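Local coordinates for putative lipoprotein YerB (Bacillus subtilis, PDB 2PSB), which is of unknown function but, as a putative membrane lipoprotein of the DUF3048 family, interacts with the DNA helicase PcrA, at residues K42-S47 with S211-I216; E57-A60 with I64-F67; V101-S106 with H141-S146; A117-N122 with K157-K162. All coordinates share one frame; numbering follows the deposited sequence.

Contact 1 of 4, residues K42-S47 with S211-I216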
loop_
_atom_site.group_PDB
_atom_site.type_symbol
_atom_site.label_atom_id
_atom_site.label_comp_id
_atom_site.label_asym_id
_atom_site.label_seq_id
_atom_site.Cartn_x
_atom_site.Cartn_y
_atom_site.Cartn_z
ATOM N N LYS A 42 8.454 15.534 0.138
ATOM C CA LYS A 42 7.569 16.682 0.344
ATOM C C LYS A 42 6.105 16.342 0.613
ATOM O O LYS A 42 5.321 17.216 0.981
ATOM C CB LYS A 42 7.641 17.630 -0.864
ATOM C CG LYS A 42 8.773 18.668 -0.814
ATOM C CD LYS A 42 8.641 19.564 0.414
ATOM C CE LYS A 42 9.703 20.662 0.459
ATOM N NZ LYS A 42 9.418 21.769 -0.499
ATOM N N ALA A 43 5.737 15.077 0.445
ATOM C CA ALA A 43 4.355 14.654 0.657
ATOM C C ALA A 43 4.102 14.121 2.068
ATOM O O ALA A 43 2.967 13.803 2.427
ATOM C CB ALA A 43 3.981 13.585 -0.369
ATOM N N ARG A 44 5.160 14.039 2.868
ATOM C CA ARG A 44 5.074 13.510 4.231
ATOM C C ARG A 44 4.875 14.614 5.248
ATOM O O ARG A 44 5.453 15.685 5.122
ATOM C CB ARG A 44 6.357 12.746 4.545
ATOM C CG ARG A 44 6.780 11.798 3.433
ATOM C CD ARG A 44 8.194 11.284 3.651
ATOM N NE ARG A 44 8.643 10.493 2.515
ATOM C CZ ARG A 44 9.900 10.134 2.292
ATOM N NH1 ARG A 44 10.861 10.497 3.133
ATOM N NH2 ARG A 44 10.194 9.410 1.224
ATOM N N PRO A 45 4.030 14.376 6.264
ATOM C CA PRO A 45 3.277 13.136 6.476
ATOM C C PRO A 45 2.008 13.129 5.618
ATOM O O PRO A 45 1.436 14.176 5.356
ATOM C CB PRO A 45 2.966 13.188 7.969
ATOM C CG PRO A 45 2.689 14.641 8.170
ATOM C CD PRO A 45 3.797 15.316 7.380
ATOM N N GLN A 46 1.580 11.945 5.192
ATOM C CA GLN A 46 0.390 11.810 4.376
ATOM C C GLN A 46 -0.851 11.765 5.259
ATOM O O GLN A 46 -0.745 11.757 6.493
ATOM C CB GLN A 46 0.484 10.538 3.533
ATOM C CG GLN A 46 1.685 10.516 2.570
ATOM C CD GLN A 46 2.931 9.868 3.170
ATOM O OE1 GLN A 46 3.150 9.907 4.388
ATOM N NE2 GLN A 46 3.761 9.284 2.313
ATOM N N SER A 47 -2.024 11.737 4.631
ATOM C CA SER A 47 -3.290 11.674 5.354
ATOM C C SER A 47 -4.014 10.339 5.143
ATOM O O SER A 47 -4.100 9.844 4.010
ATOM C CB SER A 47 -4.214 12.807 4.905
ATOM O OG SER A 47 -3.687 14.076 5.267
ATOM N N SER A 211 9.441 4.534 10.114
ATOM C CA SER A 211 10.097 5.818 9.955
ATOM C C SER A 211 10.745 5.764 8.582
ATOM O O SER A 211 11.101 4.691 8.090
ATOM C CB SER A 211 11.172 6.044 11.024
ATOM O OG SER A 211 12.309 5.247 10.751
ATOM N N SER A 212 10.887 6.927 7.968
ATOM C CA SER A 212 11.494 7.023 6.659
ATOM C C SER A 212 12.504 8.151 6.758
ATOM O O SER A 212 12.237 9.176 7.379
ATOM C CB SER A 212 10.423 7.345 5.608
ATOM O OG SER A 212 9.602 8.414 6.065
ATOM N N ASP A 213 13.673 7.938 6.171
ATOM C CA ASP A 213 14.737 8.933 6.184
ATOM C C ASP A 213 15.008 9.577 7.547
ATOM O O ASP A 213 15.440 10.725 7.612
ATOM C CB ASP A 213 14.435 10.019 5.149
ATOM C CG ASP A 213 14.383 9.475 3.728
ATOM O OD1 ASP A 213 15.264 8.660 3.377
ATOM O OD2 ASP A 213 13.471 9.868 2.961
ATOM N N GLY A 214 14.751 8.849 8.631
ATOM C CA GLY A 214 15.010 9.389 9.957
ATOM C C GLY A 214 13.848 9.993 10.730
ATOM O O GLY A 214 14.014 10.401 11.882
ATOM N N VAL A 215 12.671 10.052 10.119
ATOM C CA VAL A 215 11.509 10.623 10.794
ATOM C C VAL A 215 10.466 9.528 10.955
ATOM O O VAL A 215 10.259 8.738 10.040
ATOM C CB VAL A 215 10.904 11.785 9.968
ATOM C CG1 VAL A 215 9.847 12.522 10.780
ATOM C CG2 VAL A 215 12.007 12.738 9.529
ATOM N N ILE A 216 9.811 9.465 12.113
ATOM C CA ILE A 216 8.801 8.428 12.315
ATOM C C ILE A 216 7.567 8.691 11.443
ATOM O O ILE A 216 7.080 9.819 11.351
ATOM C CB ILE A 216 8.375 8.319 13.800
ATOM C CG1 ILE A 216 7.589 7.020 14.007
ATOM C CG2 ILE A 216 7.543 9.534 14.204
ATOM C CD1 ILE A 216 7.253 6.710 15.453
HETATM O O HOH W 1 10.838 11.354 6.451
#

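Contact 2 of 4, residues E57-A60 with I64-F67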
loop_
_atom_site.group_PDB
_atom_site.type_symbol
_atom_site.label_atom_id
_atom_site.label_comp_id
_atom_site.label_asym_id
_atom_site.label_seq_id
_atom_site.Cartn_x
_atom_site.Cartn_y
_atom_site.Cartn_z
ATOM N N GLU A 57 4.394 -0.425 -0.584
ATOM C CA GLU A 57 5.391 0.531 -1.030
ATOM C C GLU A 57 6.236 -0.106 -2.118
ATOM O O GLU A 57 6.620 -1.269 -2.016
ATOM C CB GLU A 57 6.270 0.960 0.159
ATOM C CG GLU A 57 7.417 1.913 -0.181
ATOM C CD GLU A 57 8.197 2.354 1.056
ATOM O OE1 GLU A 57 8.933 3.356 0.955
ATOM O OE2 GLU A 57 8.082 1.701 2.125
ATOM N N ALA A 58 6.514 0.659 -3.164
ATOM C CA ALA A 58 7.325 0.164 -4.271
ATOM C C ALA A 58 7.929 1.343 -5.009
ATOM O O ALA A 58 7.435 2.476 -4.902
ATOM C CB ALA A 58 6.476 -0.693 -5.239
ATOM N N LEU A 59 9.010 1.083 -5.742
ATOM C CA LEU A 59 9.677 2.138 -6.498
ATOM C C LEU A 59 8.754 2.621 -7.588
ATOM O O LEU A 59 8.086 1.828 -8.238
ATOM C CB LEU A 59 10.984 1.635 -7.134
ATOM C CG LEU A 59 12.191 1.443 -6.204
ATOM C CD1 LEU A 59 13.319 0.768 -6.949
ATOM C CD2 LEU A 59 12.638 2.786 -5.671
ATOM N N ALA A 60 8.719 3.932 -7.779
ATOM C CA ALA A 60 7.891 4.539 -8.809
ATOM C C ALA A 60 8.756 5.484 -9.650
ATOM O O ALA A 60 9.306 5.090 -10.681
ATOM C CB ALA A 60 6.735 5.301 -8.168
ATOM N N ILE A 64 12.480 7.194 -5.887
ATOM C CA ILE A 64 11.420 7.522 -4.946
ATOM C C ILE A 64 10.363 6.422 -4.975
ATOM O O ILE A 64 10.011 5.911 -6.044
ATOM C CB ILE A 64 10.763 8.880 -5.294
ATOM C CG1 ILE A 64 11.770 10.018 -5.068
ATOM C CG2 ILE A 64 9.501 9.107 -4.446
ATOM C CD1 ILE A 64 12.061 10.329 -3.600
ATOM N N THR A 65 9.874 6.052 -3.794
ATOM C CA THR A 65 8.856 5.018 -3.684
ATOM C C THR A 65 7.479 5.649 -3.571
ATOM O O THR A 65 7.342 6.837 -3.284
ATOM C CB THR A 65 9.057 4.135 -2.452
ATOM O OG1 THR A 65 9.046 4.952 -1.286
ATOM C CG2 THR A 65 10.360 3.378 -2.534
ATOM N N ARG A 66 6.460 4.829 -3.782
ATOM C CA ARG A 66 5.086 5.295 -3.725
ATOM C C ARG A 66 4.244 4.212 -3.078
ATOM O O ARG A 66 4.565 3.030 -3.177
ATOM C CB ARG A 66 4.588 5.600 -5.142
ATOM C CG ARG A 66 3.173 6.128 -5.212
ATOM C CD ARG A 66 3.113 7.314 -6.150
ATOM N NE ARG A 66 3.648 6.976 -7.459
ATOM C CZ ARG A 66 4.224 7.851 -8.281
ATOM N NH1 ARG A 66 4.678 7.450 -9.462
ATOM N NH2 ARG A 66 4.369 9.116 -7.920
ATOM N N PHE A 67 3.156 4.625 -2.442
ATOM C CA PHE A 67 2.261 3.714 -1.738
ATOM C C PHE A 67 0.935 3.435 -2.438
ATOM O O PHE A 67 0.443 4.236 -3.245
ATOM C CB PHE A 67 1.876 4.296 -0.373
ATOM C CG PHE A 67 3.038 4.682 0.503
ATOM C CD1 PHE A 67 2.873 5.662 1.479
ATOM C CD2 PHE A 67 4.277 4.078 0.363
ATOM C CE1 PHE A 67 3.930 6.042 2.307
ATOM C CE2 PHE A 67 5.344 4.448 1.179
ATOM C CZ PHE A 67 5.170 5.434 2.155
#

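Contact 3 of 4, residues V101-S106 with H141-S146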
loop_
_atom_site.group_PDB
_atom_site.type_symbol
_atom_site.label_atom_id
_atom_site.label_comp_id
_atom_site.label_asym_id
_atom_site.label_seq_id
_atom_site.Cartn_x
_atom_site.Cartn_y
_atom_site.Cartn_z
ATOM N N VAL A 101 -8.124 4.642 -6.926
ATOM C CA VAL A 101 -8.042 6.089 -6.887
ATOM C C VAL A 101 -6.604 6.524 -7.136
ATOM O O VAL A 101 -5.667 5.952 -6.568
ATOM C CB VAL A 101 -8.525 6.623 -5.534
ATOM C CG1 VAL A 101 -8.553 8.156 -5.552
ATOM C CG2 VAL A 101 -9.902 6.069 -5.242
ATOM N N HIS A 102 -6.434 7.521 -7.999
ATOM C CA HIS A 102 -5.107 8.014 -8.337
ATOM C C HIS A 102 -5.146 9.419 -8.915
ATOM O O HIS A 102 -6.155 10.119 -8.823
ATOM C CB HIS A 102 -4.445 7.082 -9.352
ATOM C CG HIS A 102 -5.186 6.989 -10.649
ATOM N ND1 HIS A 102 -6.486 6.540 -10.729
ATOM C CD2 HIS A 102 -4.815 7.298 -11.912
ATOM C CE1 HIS A 102 -6.885 6.576 -11.988
ATOM N NE2 HIS A 102 -5.890 7.032 -12.726
ATOM N N HIS A 103 -4.036 9.827 -9.518
ATOM C CA HIS A 103 -3.950 11.146 -10.116
ATOM C C HIS A 103 -2.804 11.167 -11.113
ATOM O O HIS A 103 -1.640 11.380 -10.750
ATOM C CB HIS A 103 -3.738 12.207 -9.039
ATOM C CG HIS A 103 -4.083 13.594 -9.490
ATOM N ND1 HIS A 103 -4.234 14.645 -8.613
ATOM C CD2 HIS A 103 -4.336 14.094 -10.724
ATOM C CE1 HIS A 103 -4.572 15.731 -9.284
ATOM N NE2 HIS A 103 -4.640 15.424 -10.567
ATOM N N GLY A 104 -3.154 10.952 -12.377
ATOM C CA GLY A 104 -2.160 10.906 -13.428
ATOM C C GLY A 104 -1.812 9.448 -13.617
ATOM O O GLY A 104 -2.325 8.588 -12.896
ATOM N N TRP A 105 -0.940 9.159 -14.572
ATOM C CA TRP A 105 -0.548 7.783 -14.837
ATOM C C TRP A 105 0.575 7.662 -15.860
ATOM O O TRP A 105 0.928 8.624 -16.542
ATOM C CB TRP A 105 -1.756 6.971 -15.332
ATOM C CG TRP A 105 -2.612 7.670 -16.365
ATOM C CD1 TRP A 105 -2.213 8.618 -17.267
ATOM C CD2 TRP A 105 -4.008 7.447 -16.614
ATOM N NE1 TRP A 105 -3.275 9.001 -18.059
ATOM C CE2 TRP A 105 -4.388 8.300 -17.678
ATOM C CE3 TRP A 105 -4.978 6.613 -16.037
ATOM C CZ2 TRP A 105 -5.692 8.335 -18.181
ATOM C CZ3 TRP A 105 -6.280 6.650 -16.540
ATOM C CH2 TRP A 105 -6.622 7.509 -17.598
ATOM N N SER A 106 1.140 6.466 -15.951
ATOM C CA SER A 106 2.189 6.203 -16.917
ATOM C C SER A 106 1.463 5.706 -18.167
ATOM O O SER A 106 0.294 5.333 -18.105
ATOM C CB SER A 106 3.145 5.122 -16.402
ATOM O OG SER A 106 2.472 3.893 -16.206
ATOM N N HIS A 141 2.299 17.825 -4.944
ATOM C CA HIS A 141 2.257 17.088 -3.681
ATOM C C HIS A 141 1.142 17.661 -2.807
ATOM O O HIS A 141 1.114 17.446 -1.590
ATOM C CB HIS A 141 3.596 17.230 -2.941
ATOM C CG HIS A 141 4.791 16.843 -3.759
ATOM N ND1 HIS A 141 4.936 15.594 -4.321
ATOM C CD2 HIS A 141 5.894 17.545 -4.118
ATOM C CE1 HIS A 141 6.072 15.540 -4.994
ATOM N NE2 HIS A 141 6.672 16.712 -4.887
ATOM N N ASN A 142 0.221 18.391 -3.427
ATOM C CA ASN A 142 -0.862 19.010 -2.675
ATOM C C ASN A 142 -2.254 18.527 -3.092
ATOM O O ASN A 142 -3.251 19.167 -2.791
ATOM C CB ASN A 142 -0.761 20.532 -2.817
ATOM C CG ASN A 142 -1.149 21.027 -4.210
ATOM O OD1 ASN A 142 -0.920 20.356 -5.223
ATOM N ND2 ASN A 142 -1.726 22.218 -4.260
ATOM N N SER A 143 -2.308 17.378 -3.755
ATOM C CA SER A 143 -3.564 16.818 -4.242
ATOM C C SER A 143 -4.228 15.764 -3.334
ATOM O O SER A 143 -3.696 14.669 -3.138
ATOM C CB SER A 143 -3.318 16.239 -5.640
ATOM O OG SER A 143 -4.454 15.548 -6.109
ATOM N N TYR A 144 -5.392 16.106 -2.786
ATOM C CA TYR A 144 -6.132 15.207 -1.903
ATOM C C TYR A 144 -7.593 14.982 -2.305
ATOM O O TYR A 144 -8.149 15.693 -3.139
ATOM C CB TYR A 144 -6.183 15.753 -0.477
ATOM C CG TYR A 144 -4.851 15.968 0.189
ATOM C CD1 TYR A 144 -4.063 17.080 -0.116
ATOM C CD2 TYR A 144 -4.367 15.044 1.117
ATOM C CE1 TYR A 144 -2.824 17.271 0.487
ATOM C CE2 TYR A 144 -3.133 15.217 1.731
ATOM C CZ TYR A 144 -2.361 16.332 1.408
ATOM O OH TYR A 144 -1.131 16.498 1.990
ATOM N N THR A 145 -8.195 13.972 -1.679
ATOM C CA THR A 145 -9.609 13.667 -1.840
ATOM C C THR A 145 -10.055 13.109 -0.497
ATOM O O THR A 145 -9.294 13.157 0.471
ATOM C CB THR A 145 -9.908 12.638 -2.937
ATOM O OG1 THR A 145 -11.327 12.487 -3.048
ATOM C CG2 THR A 145 -9.295 11.288 -2.605
ATOM N N SER A 146 -11.275 12.581 -0.433
ATOM C CA SER A 146 -11.811 12.033 0.809
ATOM C C SER A 146 -12.730 10.873 0.492
ATOM O O SER A 146 -13.199 10.754 -0.633
ATOM C CB SER A 146 -12.597 13.111 1.564
ATOM O OG SER A 146 -13.796 13.448 0.874
#

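Contact 4 of 4, residues A117-N122 with K157-K162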
loop_
_atom_site.group_PDB
_atom_site.type_symbol
_atom_site.label_atom_id
_atom_site.label_comp_id
_atom_site.label_asym_id
_atom_site.label_seq_id
_atom_site.Cartn_x
_atom_site.Cartn_y
_atom_site.Cartn_z
ATOM N N ALA A 117 -9.381 -2.291 -17.091
ATOM C CA ALA A 117 -8.695 -3.030 -16.030
ATOM C C ALA A 117 -9.328 -2.866 -14.655
ATOM O O ALA A 117 -9.273 -3.784 -13.844
ATOM C CB ALA A 117 -7.222 -2.628 -15.972
ATOM N N ALA A 118 -9.943 -1.718 -14.387
ATOM C CA ALA A 118 -10.542 -1.504 -13.076
ATOM C C ALA A 118 -11.367 -0.224 -12.959
ATOM O O ALA A 118 -11.161 0.731 -13.710
ATOM C CB ALA A 118 -9.437 -1.495 -12.020
ATOM N N ASP A 119 -12.313 -0.215 -12.020
ATOM C CA ASP A 119 -13.124 0.973 -11.788
ATOM C C ASP A 119 -12.184 1.986 -11.157
ATOM O O ASP A 119 -11.737 1.789 -10.024
ATOM C CB ASP A 119 -14.276 0.687 -10.817
ATOM C CG ASP A 119 -15.299 -0.276 -11.385
ATOM O OD1 ASP A 119 -15.655 -0.124 -12.577
ATOM O OD2 ASP A 119 -15.752 -1.172 -10.636
ATOM N N TYR A 120 -11.884 3.062 -11.878
ATOM C CA TYR A 120 -10.966 4.067 -11.357
ATOM C C TYR A 120 -11.517 5.474 -11.200
ATOM O O TYR A 120 -12.606 5.807 -11.676
ATOM C CB TYR A 120 -9.699 4.129 -12.215
ATOM C CG TYR A 120 -9.907 4.549 -13.660
ATOM C CD1 TYR A 120 -10.459 3.668 -14.594
ATOM C CD2 TYR A 120 -9.495 5.808 -14.109
ATOM C CE1 TYR A 120 -10.585 4.030 -15.943
ATOM C CE2 TYR A 120 -9.618 6.177 -15.449
ATOM C CZ TYR A 120 -10.159 5.282 -16.362
ATOM O OH TYR A 120 -10.243 5.621 -17.698
HETATM N N MSE A 121 -10.734 6.288 -10.507
HETATM C CA MSE A 121 -11.042 7.685 -10.253
HETATM C C MSE A 121 -9.721 8.417 -10.490
HETATM O O MSE A 121 -8.763 8.254 -9.729
HETATM C CB MSE A 121 -11.493 7.876 -8.809
HETATM C CG MSE A 121 -11.972 9.269 -8.502
HETATM SE SE MSE A 121 -12.163 9.525 -6.627
HETATM C CE MSE A 121 -13.627 8.294 -6.382
ATOM N N ASN A 122 -9.680 9.209 -11.555
ATOM C CA ASN A 122 -8.481 9.944 -11.929
ATOM C C ASN A 122 -8.565 11.393 -11.482
ATOM O O ASN A 122 -9.495 12.125 -11.850
ATOM C CB ASN A 122 -8.284 9.885 -13.449
ATOM C CG ASN A 122 -6.853 10.170 -13.868
ATOM O OD1 ASN A 122 -6.144 10.947 -13.227
ATOM N ND2 ASN A 122 -6.427 9.552 -14.962
ATOM N N LYS A 157 -20.118 7.468 -11.703
ATOM C CA LYS A 157 -19.639 6.465 -12.649
ATOM C C LYS A 157 -20.387 5.148 -12.529
ATOM O O LYS A 157 -20.101 4.194 -13.252
ATOM C CB LYS A 157 -18.142 6.202 -12.443
ATOM C CG LYS A 157 -17.223 6.995 -13.354
ATOM C CD LYS A 157 -17.155 8.457 -12.955
ATOM C CE LYS A 157 -16.203 9.232 -13.862
ATOM N NZ LYS A 157 -16.641 9.233 -15.284
ATOM N N GLY A 158 -21.338 5.090 -11.606
ATOM C CA GLY A 158 -22.101 3.871 -11.412
ATOM C C GLY A 158 -21.247 2.727 -10.897
ATOM O O GLY A 158 -21.454 1.565 -11.268
ATOM N N TYR A 159 -20.274 3.060 -10.052
ATOM C CA TYR A 159 -19.391 2.061 -9.468
ATOM C C TYR A 159 -20.076 1.489 -8.245
ATOM O O TYR A 159 -20.643 2.232 -7.439
ATOM C CB TYR A 159 -18.053 2.681 -9.034
ATOM C CG TYR A 159 -17.158 3.154 -10.162
ATOM C CD1 TYR A 159 -17.196 2.542 -11.412
ATOM C CD2 TYR A 159 -16.222 4.172 -9.958
ATOM C CE1 TYR A 159 -16.330 2.922 -12.427
ATOM C CE2 TYR A 159 -15.344 4.562 -10.974
ATOM C CZ TYR A 159 -15.405 3.928 -12.208
ATOM O OH TYR A 159 -14.535 4.277 -13.227
ATOM N N LYS A 160 -20.035 0.170 -8.111
ATOM C CA LYS A 160 -20.629 -0.483 -6.955
ATOM C C LYS A 160 -19.766 -0.165 -5.734
ATOM O O LYS A 160 -18.538 -0.229 -5.796
ATOM C CB LYS A 160 -20.702 -1.996 -7.179
ATOM C CG LYS A 160 -19.599 -2.539 -8.059
ATOM C CD LYS A 160 -20.109 -2.812 -9.463
ATOM C CE LYS A 160 -18.978 -2.737 -10.482
ATOM N NZ LYS A 160 -18.469 -1.342 -10.598
ATOM N N LEU A 161 -20.416 0.192 -4.634
ATOM C CA LEU A 161 -19.716 0.537 -3.403
ATOM C C LEU A 161 -19.747 -0.602 -2.405
ATOM O O LEU A 161 -19.036 -0.587 -1.409
ATOM C CB LEU A 161 -20.347 1.782 -2.771
ATOM C CG LEU A 161 -20.100 3.124 -3.467
ATOM C CD1 LEU A 161 -21.040 4.184 -2.919
ATOM C CD2 LEU A 161 -18.646 3.531 -3.253
ATOM N N LYS A 162 -20.585 -1.592 -2.671
ATOM C CA LYS A 162 -20.695 -2.729 -1.780
ATOM C C LYS A 162 -20.427 -4.021 -2.496
ATOM O O LYS A 162 -20.933 -4.255 -3.579
ATOM C CB LYS A 162 -22.084 -2.796 -1.132
ATOM C CG LYS A 162 -22.283 -1.799 -0.008
ATOM C CD LYS A 162 -23.534 -2.111 0.793
ATOM C CE LYS A 162 -23.753 -1.071 1.881
ATOM N NZ LYS A 162 -22.604 -0.981 2.833
#

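Contact 1 of 4, residues K42-S47 with S211-I216
A tight beta hairpin, formed by strands 207-212 and 215-219, offers Ser-212 and Asp-213 to Arg-44, which reaches over from the loop between strands 33-37 and 54-59. The turn from Ser-212 to Val-215 is of type I', closed by backbone bonds from Ser-212 N to Val-215 O (2.8 Å) and from Val-215 N to Ser-212 O (2.9 Å). Arg-44 starts with CG opposite its carbonyl carbon (chi1 -46°) and runs extended as far as NE, which lets it span backbones whose closest CA atoms, those of Arg-44 and Ser-212, stand 9.4 Å apart. Its NH1 donates a nearly straight hydrogen bond (169° at the hydrogen) to Asp-213 OD2, 2.7 Å away, as part of a salt bridge. OD2 lies in the guanidinium plane; NH1 meets it on its anti side, somewhat out of the carboxylate plane, and the two planes are 29° apart. Each partner is also held on its own side: Arg-44 NH2 by Asn-39 O, Asp-213 OD1 by Leu-196 N. A methionine in place of Arg-44 would probably leave Asp-213 OD2 without its counter-charge and Asn-39 O without the NH2 donor. Over one guanidinium face sits the Ser-212 side chain, with CB 4.0 Å from Arg-44 NH1. A water gives its hydrogen to Ser-212 O at 2.7 Å and accepts a weak, long bond from Arg-44 NH1.

Contact 2 of 4, residues E57-A60 with I64-F67
Glu-57 and Phe-67 form a non-hydrogen-bonded pair of the antiparallel hairpin 54-59/65-71, and their side chains run side by side in the same direction. Glu-57 CB lies 3.7 Å from CD2 of Phe-67. The next atom, CG, is anti to the backbone N (chi1 177°) and comes to the ring edge, in its plane, 3.5 Å from Phe-67 CE2, while also touching CB of Thr-65. CD follows the same edge, its carboxylate standing almost upright to the ring plane. At the tip, OE1 uses its anti lone pair to accept a hydrogen bond from Thr-65 OG1 at 2.8 Å. That hydroxyl also bonds Asn-39 ND2, and Glu-57 OE2 forms a salt bridge with Arg-210, so the buried carboxylate is held at both oxygens. Next along, with side chains on the other sheet face, Ala-58 and Arg-66 make the hydrogen-bonded pair, with Ala-58 N to Arg-66 O at 3.1 Å and Arg-66 N to Ala-58 O at 2.8 Å. Ala-60 CB covers one face of the Arg-66 guanidinium. On its outer flanks the hairpin is continued by strand 293-298, parallel to 54-59, and by strand 33-37, antiparallel to 65-71; Val-197 and Tyr-199 of strand 196-202 pack on Glu-57.

Contact 3 of 4, residues V101-S106 with H141-S146
His-103 and Ser-143 meet through one short hydrogen bond, ND1 of the imidazole lying 2.7 Å from OG of the serine. Either atom could be the donor. The hydroxyl lies in the ring plane, at the edge, but the bond is bent (140°), and OG comes to 3.2 Å from CE1 of His-103 as well. Both side chains reach across from backbones whose CA atoms, at His-103 and Ser-143, are 8.2 Å apart. Ser-143 swings OG opposite its backbone N (chi1 173°), and His-103 does likewise with CG, which brings the two polar groups together between the backbones. Two residues along, Val-101 CG1 and Thr-145 CG2 approach to 4.4 Å, a loose methyl contact.

The two backbones run roughly antiparallel, 157° apart in direction, without joining as strands of one sheet. Strand 99-102 lies between 33-37 and 120-122, parallel to both, whereas 143-146 is the middle strand of a small antiparallel sheet flanked by 78-79 and 132-133; the contact is side-chain packing from one sheet to the other. A valine in place of His-103 would take away the ring nitrogen and is likely to leave Ser-143 OG without this mate and free to turn.

In the second shell, Phe-131 meets the imidazole edge-to-face and also touches Ser-143, while Thr-145 OG1 is bonded to Leu-130 O. The carbonyl O of His-103 forms a weak hydrogen bond with OG of Ser-84, a known phosphorylation site that is unmodified here.

Contact 4 of 4, residues A117-N122 with K157-K162
Asp-119 OD2 is shared by two cationic groups: Lys-160 NZ, 2.7 Å away in a salt bridge, and Arg-31 NH2 in another. The lysine nitrogen comes from above the carboxylate plane, 44° out of it, and its kinked chain (chi2 -102°, chi4 -67°), crossing the aspartate at about a right angle, helps carry NZ there. The same Arg-31 also bonds Lys-160 O through NH1, tying both segments to one guanidinium.

Beside this charge cluster, the Tyr-159 ring is held between two aliphatic groups. Asp-119 CB lies over one face in a CH-pi contact, 3.5 Å from the ring centroid, and Lys-157 CB lies over the centre of the opposite face, 3.4 Å above the Tyr-159 plane. The two side chains of Asp-119 and Tyr-159 run antiparallel alongside one another, and OD1 of Asp-119 lies 3.1 Å from CE1 of Tyr-159. At the far end, Tyr-159 OH donates to Tyr-120 O at 2.9 Å, in the carbonyl plane and on a lone pair. Face packing and hydroxyl bond together fix the ring's tilt and reach.

Gly-158, with positive phi, turns the chain out of helix 147-157 and leads it to Tyr-159. The contact thus binds the end of that helix to strand 120-122, which runs parallel to strand 99-102; selenomethionine Met-121 packs on Ile-150 and Ala-153 of the helix, and Tyr-120 rests against helix 107-114.

Contacts 2 and 3 are buried, contact 1 partly so, and contact 4 lies at the surface. Their chemistry follows this placement: contact 2 is a backbone-bonded strand pair with a compensated buried carboxylate, contact 3 relies on a single short histidine-serine hydrogen bond between sheets, and contacts 1 and 4 have salt bridges, contact 4 adding a packed tyrosine. Contact 3 uses strand 99-102 and contact 4 its neighbour 120-122, and they meet directly, with His-102 N 3.0 Å from Met-121 O in a probable hydrogen bond. Of the four, only contact 1 pairs an N-terminal with a C-terminal DUF3048 segment; it touches contact 2 where Gln-46 packs on Phe-67, and contact 3 where Lys-42 packs on His-141.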